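Local atomic coordinates of ATP phosphoribosyltransferase regulatory subunit (Bacillus halodurans, PDB entry 3OD1), a protein that is probably required, as the regulatory HisZ partner of HisG, for the first step of histidine biosynthesis and may let histidine feedback-regulate that step. Residues Glu254-Ser258 with Tyr259-Glu263; Gly298-Asp301 with Glu302-Lys306. All coordinates share one frame; numbering follows the deposited sequence.

Interaction 1. Residues Glu254-Ser258 with Tyr259-Glu263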
ATOM      1  N   GLU B 254     -19.183 -28.646 -12.225  1.00 46.10           N
ATOM      2  CA  GLU B 254     -20.318 -28.949 -11.360  1.00 47.77           C
ATOM      3  C   GLU B 254     -20.326 -28.058 -10.126  1.00 43.86           C
ATOM      4  O   GLU B 254     -21.370 -27.511  -9.752  1.00 49.03           O
ATOM      5  CB  GLU B 254     -20.302 -30.433 -10.942  1.00 44.13           C
ATOM      6  CG  GLU B 254     -20.592 -31.395 -12.083  1.00 56.41           C
ATOM      7  CD  GLU B 254     -20.418 -32.864 -11.692  1.00 65.19           C
ATOM      8  OE1 GLU B 254     -20.060 -33.153 -10.526  1.00 70.24           O
ATOM      9  OE2 GLU B 254     -20.631 -33.727 -12.565  1.00 66.24           O
ATOM     10  N   VAL B 255     -19.161 -27.915  -9.494  1.00 42.53           N
ATOM     11  CA  VAL B 255     -19.015 -27.028  -8.339  1.00 38.10           C
ATOM     12  C   VAL B 255     -19.380 -25.592  -8.690  1.00 36.22           C
ATOM     13  O   VAL B 255     -20.079 -24.916  -7.934  1.00 41.59           O
ATOM     14  CB  VAL B 255     -17.577 -27.046  -7.771  1.00 40.77           C
ATOM     15  CG1 VAL B 255     -17.451 -26.056  -6.614  1.00 39.35           C
ATOM     16  CG2 VAL B 255     -17.187 -28.457  -7.316  1.00 36.95           C
ATOM     17  N   LEU B 256     -18.913 -25.116  -9.838  1.00 39.42           N
ATOM     18  CA  LEU B 256     -19.216 -23.739 -10.249  1.00 35.55           C
ATOM     19  C   LEU B 256     -20.720 -23.544 -10.486  1.00 38.81           C
ATOM     20  O   LEU B 256     -21.279 -22.474 -10.197  1.00 40.21           O
ATOM     21  CB  LEU B 256     -18.392 -23.348 -11.484  1.00 40.11           C
ATOM     22  CG  LEU B 256     -16.886 -23.234 -11.220  1.00 42.41           C
ATOM     23  CD1 LEU B 256     -16.103 -22.998 -12.500  1.00 41.14           C
ATOM     24  CD2 LEU B 256     -16.634 -22.115 -10.212  1.00 38.67           C
ATOM     25  N   GLU B 257     -21.369 -24.589 -11.002  1.00 42.38           N
ATOM     26  CA  GLU B 257     -22.817 -24.565 -11.187  1.00 45.62           C
ATOM     27  C   GLU B 257     -23.499 -24.350  -9.845  1.00 49.33           C
ATOM     28  O   GLU B 257     -24.395 -23.518  -9.721  1.00 52.21           O
ATOM     29  CB  GLU B 257     -23.315 -25.874 -11.821  1.00 53.35           C
ATOM     30  CG  GLU B 257     -22.871 -26.078 -13.263  1.00 60.04           C
ATOM     31  CD  GLU B 257     -23.590 -27.232 -13.937  1.00 66.03           C
ATOM     32  OE1 GLU B 257     -23.410 -28.391 -13.506  1.00 66.09           O
ATOM     33  OE2 GLU B 257     -24.341 -26.973 -14.900  1.00 68.45           O
ATOM     34  N   SER B 258     -23.066 -25.100  -8.836  1.00 44.43           N
ATOM     35  CA  SER B 258     -23.620 -24.945  -7.498  1.00 43.63           C
ATOM     36  C   SER B 258     -23.448 -23.519  -7.011  1.00 43.41           C
ATOM     37  O   SER B 258     -24.335 -22.974  -6.350  1.00 44.18           O
ATOM     38  CB  SER B 258     -22.970 -25.925  -6.522  1.00 37.33           C
ATOM     39  OG  SER B 258     -23.259 -27.251  -6.914  1.00 47.43           O
ATOM     40  N   TYR B 259     -22.309 -22.909  -7.331  1.00 40.83           N
ATOM     41  CA  TYR B 259     -22.110 -21.500  -6.995  1.00 43.09           C
ATOM     42  C   TYR B 259     -22.897 -20.545  -7.888  1.00 45.68           C
ATOM     43  O   TYR B 259     -22.847 -19.336  -7.688  1.00 47.31           O
ATOM     44  CB  TYR B 259     -20.635 -21.104  -7.071  1.00 39.89           C
ATOM     45  CG  TYR B 259     -19.812 -21.464  -5.858  1.00 36.98           C
ATOM     46  CD1 TYR B 259     -19.865 -20.700  -4.698  1.00 36.10           C
ATOM     47  CD2 TYR B 259     -18.938 -22.547  -5.891  1.00 34.87           C
ATOM     48  CE1 TYR B 259     -19.086 -21.028  -3.583  1.00 34.11           C
ATOM     49  CE2 TYR B 259     -18.160 -22.874  -4.800  1.00 34.56           C
ATOM     50  CZ  TYR B 259     -18.234 -22.114  -3.648  1.00 39.28           C
ATOM     51  OH  TYR B 259     -17.457 -22.456  -2.560  1.00 34.71           O
ATOM     52  N   GLY B 260     -23.595 -21.073  -8.885  1.00 45.78           N
ATOM     53  CA  GLY B 260     -24.299 -20.217  -9.824  1.00 45.10           C
ATOM     54  C   GLY B 260     -23.347 -19.306 -10.585  1.00 50.14           C
ATOM     55  O   GLY B 260     -23.710 -18.189 -10.956  1.00 45.96           O
ATOM     56  N   ALA B 261     -22.126 -19.789 -10.822  1.00 49.35           N
ATOM     57  CA  ALA B 261     -21.100 -19.008 -11.505  1.00 54.40           C
ATOM     58  C   ALA B 261     -20.892 -19.503 -12.929  1.00 49.88           C
ATOM     59  O   ALA B 261     -20.033 -19.005 -13.654  1.00 54.95           O
ATOM     60  CB  ALA B 261     -19.785 -19.061 -10.732  1.00 57.80           C
ATOM     61  N   SER B 262     -21.710 -20.466 -13.326  1.00 41.75           N
ATOM     62  CA  SER B 262     -21.536 -21.186 -14.578  1.00 49.51           C
ATOM     63  C   SER B 262     -21.557 -20.291 -15.813  1.00 52.62           C
ATOM     64  O   SER B 262     -20.783 -20.498 -16.755  1.00 47.66           O
ATOM     65  CB  SER B 262     -22.623 -22.253 -14.703  1.00 53.08           C
ATOM     66  OG  SER B 262     -22.157 -23.331 -15.472  1.00 65.86           O
ATOM     67  N   GLU B 263     -22.445 -19.302 -15.807  1.00 50.24           N
ATOM     68  CA  GLU B 263     -22.615 -18.421 -16.961  1.00 52.31           C
ATOM     69  C   GLU B 263     -21.311 -17.712 -17.309  1.00 55.22           C
ATOM     70  O   GLU B 263     -21.105 -17.313 -18.457  1.00 53.89           O
ATOM     71  CB  GLU B 263     -23.729 -17.394 -16.711  1.00 60.55           C
ATOM     72  CG  GLU B 263     -23.432 -16.408 -15.581  1.00 75.05           C
ATOM     73  CD  GLU B 263     -24.445 -15.265 -15.479  1.00 84.29           C
ATOM     74  OE1 GLU B 263     -24.501 -14.416 -16.400  1.00 85.27           O
ATOM     75  OE2 GLU B 263     -25.174 -15.205 -14.464  1.00 85.56           O
TER
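A Schellman motif ends helix 240-258, and just before it Y259 and V255, one turn apart, meet side by side. Y259 N still makes a regular helical bond, 3.1 Å to V255 O. G260 then leaves the helix with positive phi (62°), and the chain doubles back so that A261 N reaches L256 O at 2.9 Å, nearly straight at 170°. G260 N is 2.7 Å from E257 O, a bond in which the donor stands well above the carbonyl plane and not on a lone pair.

The V255-Y259 pair belongs to the final turn. V255 sends CG1 anti to its backbone N (chi1 177°), which brings that methyl to 3.7 Å from Y259 CE2, the two side chains lying alongside and pointing the same way. Helix 139-155 packs on Y259, through E144 and A147, and I352 of the second subunit also rests on this tyrosine, so the helix end lies where the two chains of the assembly meet. Past the glycine, A261 CB lies 4.4 Å from L256 CD2, and the two touch I150 and I146, respectively, of the same helix 139-155. S262 lies beside the last turn, its OG 3.6 Å from E257 CG.

Interaction 2. Residues Gly298-Asp301 with Glu302-Lys306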
ATOM      1  N   GLY B 298      -4.669 -20.494 -10.456  1.00 34.35           N
ATOM      2  CA  GLY B 298      -4.647 -21.928 -10.645  1.00 40.12           C
ATOM      3  C   GLY B 298      -3.790 -22.633  -9.613  1.00 39.36           C
ATOM      4  O   GLY B 298      -3.191 -21.996  -8.738  1.00 31.15           O
ATOM      5  N   ARG B 299      -3.728 -23.954  -9.739  1.00 34.40           N
ATOM      6  CA  ARG B 299      -2.983 -24.814  -8.815  1.00 35.11           C
ATOM      7  C   ARG B 299      -1.484 -24.740  -8.989  1.00 33.95           C
ATOM      8  O   ARG B 299      -0.977 -24.821 -10.099  1.00 37.46           O
ATOM      9  CB  ARG B 299      -3.393 -26.268  -8.994  1.00 36.54           C
ATOM     10  CG  ARG B 299      -4.774 -26.564  -8.539  1.00 46.11           C
ATOM     11  CD  ARG B 299      -4.742 -27.461  -7.337  1.00 49.57           C
ATOM     12  NE  ARG B 299      -5.995 -27.333  -6.609  1.00 44.21           N
ATOM     13  CZ  ARG B 299      -6.082 -27.170  -5.299  1.00 39.73           C
ATOM     14  NH1 ARG B 299      -4.976 -27.123  -4.563  1.00 40.83           N
ATOM     15  NH2 ARG B 299      -7.276 -27.065  -4.727  1.00 42.17           N
ATOM     16  N   TYR B 300      -0.776 -24.625  -7.872  1.00 33.13           N
ATOM     17  CA  TYR B 300       0.681 -24.640  -7.884  1.00 34.67           C
ATOM     18  C   TYR B 300       1.183 -25.560  -6.752  1.00 35.19           C
ATOM     19  O   TYR B 300       1.753 -25.099  -5.768  1.00 33.24           O
ATOM     20  CB  TYR B 300       1.219 -23.201  -7.765  1.00 31.27           C
ATOM     21  CG  TYR B 300       0.679 -22.412  -6.575  1.00 34.27           C
ATOM     22  CD1 TYR B 300       1.416 -22.314  -5.407  1.00 32.35           C
ATOM     23  CD2 TYR B 300      -0.563 -21.770  -6.624  1.00 31.64           C
ATOM     24  CE1 TYR B 300       0.955 -21.615  -4.309  1.00 37.22           C
ATOM     25  CE2 TYR B 300      -1.043 -21.054  -5.511  1.00 31.52           C
ATOM     26  CZ  TYR B 300      -0.260 -20.989  -4.356  1.00 36.06           C
ATOM     27  OH  TYR B 300      -0.672 -20.305  -3.228  1.00 36.40           O
ATOM     28  N   ASP B 301       0.965 -26.866  -6.917  1.00 37.40           N
ATOM     29  CA  ASP B 301       1.060 -27.828  -5.815  1.00 41.24           C
ATOM     30  C   ASP B 301       2.475 -28.183  -5.344  1.00 39.56           C
ATOM     31  O   ASP B 301       2.622 -28.931  -4.383  1.00 34.93           O
ATOM     32  CB  ASP B 301       0.327 -29.136  -6.160  1.00 38.16           C
ATOM     33  CG  ASP B 301      -1.192 -29.004  -6.094  1.00 43.08           C
ATOM     34  OD1 ASP B 301      -1.707 -27.947  -5.654  1.00 36.50           O
ATOM     35  OD2 ASP B 301      -1.876 -29.972  -6.486  1.00 40.06           O
ATOM     36  N   GLU B 302       3.502 -27.660  -6.006  1.00 38.21           N
ATOM     37  CA  GLU B 302       4.881 -27.986  -5.625  1.00 39.73           C
ATOM     38  C   GLU B 302       5.641 -26.818  -4.972  1.00 38.05           C
ATOM     39  O   GLU B 302       6.776 -26.975  -4.524  1.00 41.65           O
ATOM     40  CB  GLU B 302       5.658 -28.523  -6.832  1.00 39.08           C
ATOM     41  CG  GLU B 302       5.066 -29.811  -7.401  1.00 48.45           C
ATOM     42  CD  GLU B 302       4.907 -30.888  -6.331  1.00 57.43           C
ATOM     43  OE1 GLU B 302       5.759 -30.962  -5.414  1.00 57.01           O
ATOM     44  OE2 GLU B 302       3.924 -31.655  -6.402  1.00 64.59           O
ATOM     45  N   LEU B 303       5.024 -25.652  -4.893  1.00 38.45           N
ATOM     46  CA  LEU B 303       5.733 -24.508  -4.313  1.00 38.43           C
ATOM     47  C   LEU B 303       5.992 -24.659  -2.814  1.00 37.96           C
ATOM     48  O   LEU B 303       7.118 -24.465  -2.359  1.00 36.30           O
ATOM     49  CB  LEU B 303       4.999 -23.198  -4.582  1.00 29.26           C
ATOM     50  CG  LEU B 303       5.682 -21.921  -4.074  1.00 37.11           C
ATOM     51  CD1 LEU B 303       7.019 -21.686  -4.783  1.00 32.39           C
ATOM     52  CD2 LEU B 303       4.767 -20.728  -4.274  1.00 32.57           C
ATOM     53  N   LEU B 304       4.959 -24.996  -2.043  1.00 34.69           N
ATOM     54  CA  LEU B 304       5.116 -25.045  -0.587  1.00 36.37           C
ATOM     55  C   LEU B 304       6.200 -26.029  -0.152  1.00 42.73           C
ATOM     56  O   LEU B 304       6.826 -25.843   0.900  1.00 39.66           O
ATOM     57  CB  LEU B 304       3.785 -25.336   0.122  1.00 37.24           C
ATOM     58  CG  LEU B 304       2.938 -24.110   0.509  1.00 37.27           C
ATOM     59  CD1 LEU B 304       3.643 -23.254   1.558  1.00 32.02           C
ATOM     60  CD2 LEU B 304       2.598 -23.267  -0.712  1.00 33.52           C
ATOM     61  N   SER B 305       6.418 -27.068  -0.958  1.00 45.79           N
ATOM     62  CA  SER B 305       7.474 -28.043  -0.688  1.00 44.81           C
ATOM     63  C   SER B 305       8.846 -27.389  -0.691  1.00 44.34           C
ATOM     64  O   SER B 305       9.722 -27.782   0.072  1.00 41.33           O
ATOM     65  CB  SER B 305       7.456 -29.176  -1.713  1.00 45.25           C
ATOM     66  OG  SER B 305       6.298 -29.972  -1.561  1.00 56.85           O
ATOM     67  N   LYS B 306       9.034 -26.400  -1.562  1.00 42.26           N
ATOM     68  CA  LYS B 306      10.298 -25.673  -1.628  1.00 45.08           C
ATOM     69  C   LYS B 306      10.580 -24.848  -0.369  1.00 46.06           C
ATOM     70  O   LYS B 306      11.715 -24.435  -0.144  1.00 41.91           O
ATOM     71  CB  LYS B 306      10.346 -24.787  -2.873  1.00 44.16           C
ATOM     72  CG  LYS B 306      10.376 -25.590  -4.151  1.00 44.43           C
ATOM     73  CD  LYS B 306      10.282 -24.720  -5.374  1.00 42.41           C
ATOM     74  CE  LYS B 306      10.149 -25.582  -6.628  1.00 50.19           C
ATOM     75  NZ  LYS B 306      10.138 -24.724  -7.852  1.00 55.46           N
TER
HETATM   76  O   HOH W   1       2.396 -25.787  -3.125  1.00 36.18           O
HETATM   77  O   HOH W   2       4.007 -28.502  -1.946  1.00 34.99           O
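Y300 and L303 are the first and last residues of a type I beta turn, with D301 and E302 at its corners, that carries the chain from strand 295-298, in the mixed sheet of the class II synthetase-like core, into a short, weakly bonded helix at about 303-306. The i to i+3 bond of the turn, L303 N to Y300 O, is straight but weak at 3.4 Å. Water supports it: one molecule donates to Y300 O and accepts from L304 N, linking the turn's first carbonyl to the opening of the helix. A second water donates to D301 O and is hydrogen-bonded to S305 OG at 2.7 Å.

The aromatic side chain takes an uncommon setting. With chi1 at 54°, Y300 CG is wedged above its own backbone, flanked by both N and C, which brings the ring up beside L303. It is met at its edge: L303 CB lies near the ring plane, 3.8 Å from Y300 CD1, while L303 CD2 is 3.9 Å from Y300 CE1. The two side chains run at a slant to one another. L304 CD2 approaches Y300 CE1 more loosely. T86 and A90 of helix 86-94 pack against this apolar group, and the phenol oxygen is hydrogen-bonded to E132, fixing the far end of the ring.

On the polar side, D301 OD1 lies in the plane of the R299 guanidinium, at its edge, in a long salt bridge of 3.5 Å to R299 NH1. The same oxygen accepts from A313 N, and R299 NE pairs with D142. Around the following peptide, E302 bends at chi2 (-54°), folding its carboxylate back over the D301 carbonyl, where E302 OE2 lies 3.6 Å from D301 O, a van der Waals approach of two acceptors and not a bond.

How the interactions relate
From the N terminus, interaction 1 comes first: it closes a short reversal at the end of helix 240-258 and hands the chain to strand 265-268 of the large mixed sheet. Strand 281-286 and then strand 295-298 follow in that sheet, after which interaction 2 closes the turn into helix 303-306, before strand 313-319. The two lie in series, and neither loop encloses or crosses the other. The centres of interactions 1 and 2 are 26 Å apart, and the nearest atoms of interactions 1 and 2 are about 10 Å apart. Interaction 1 faces helix 139-155 and the second subunit; interaction 2 joins the sheet to helix 86-94.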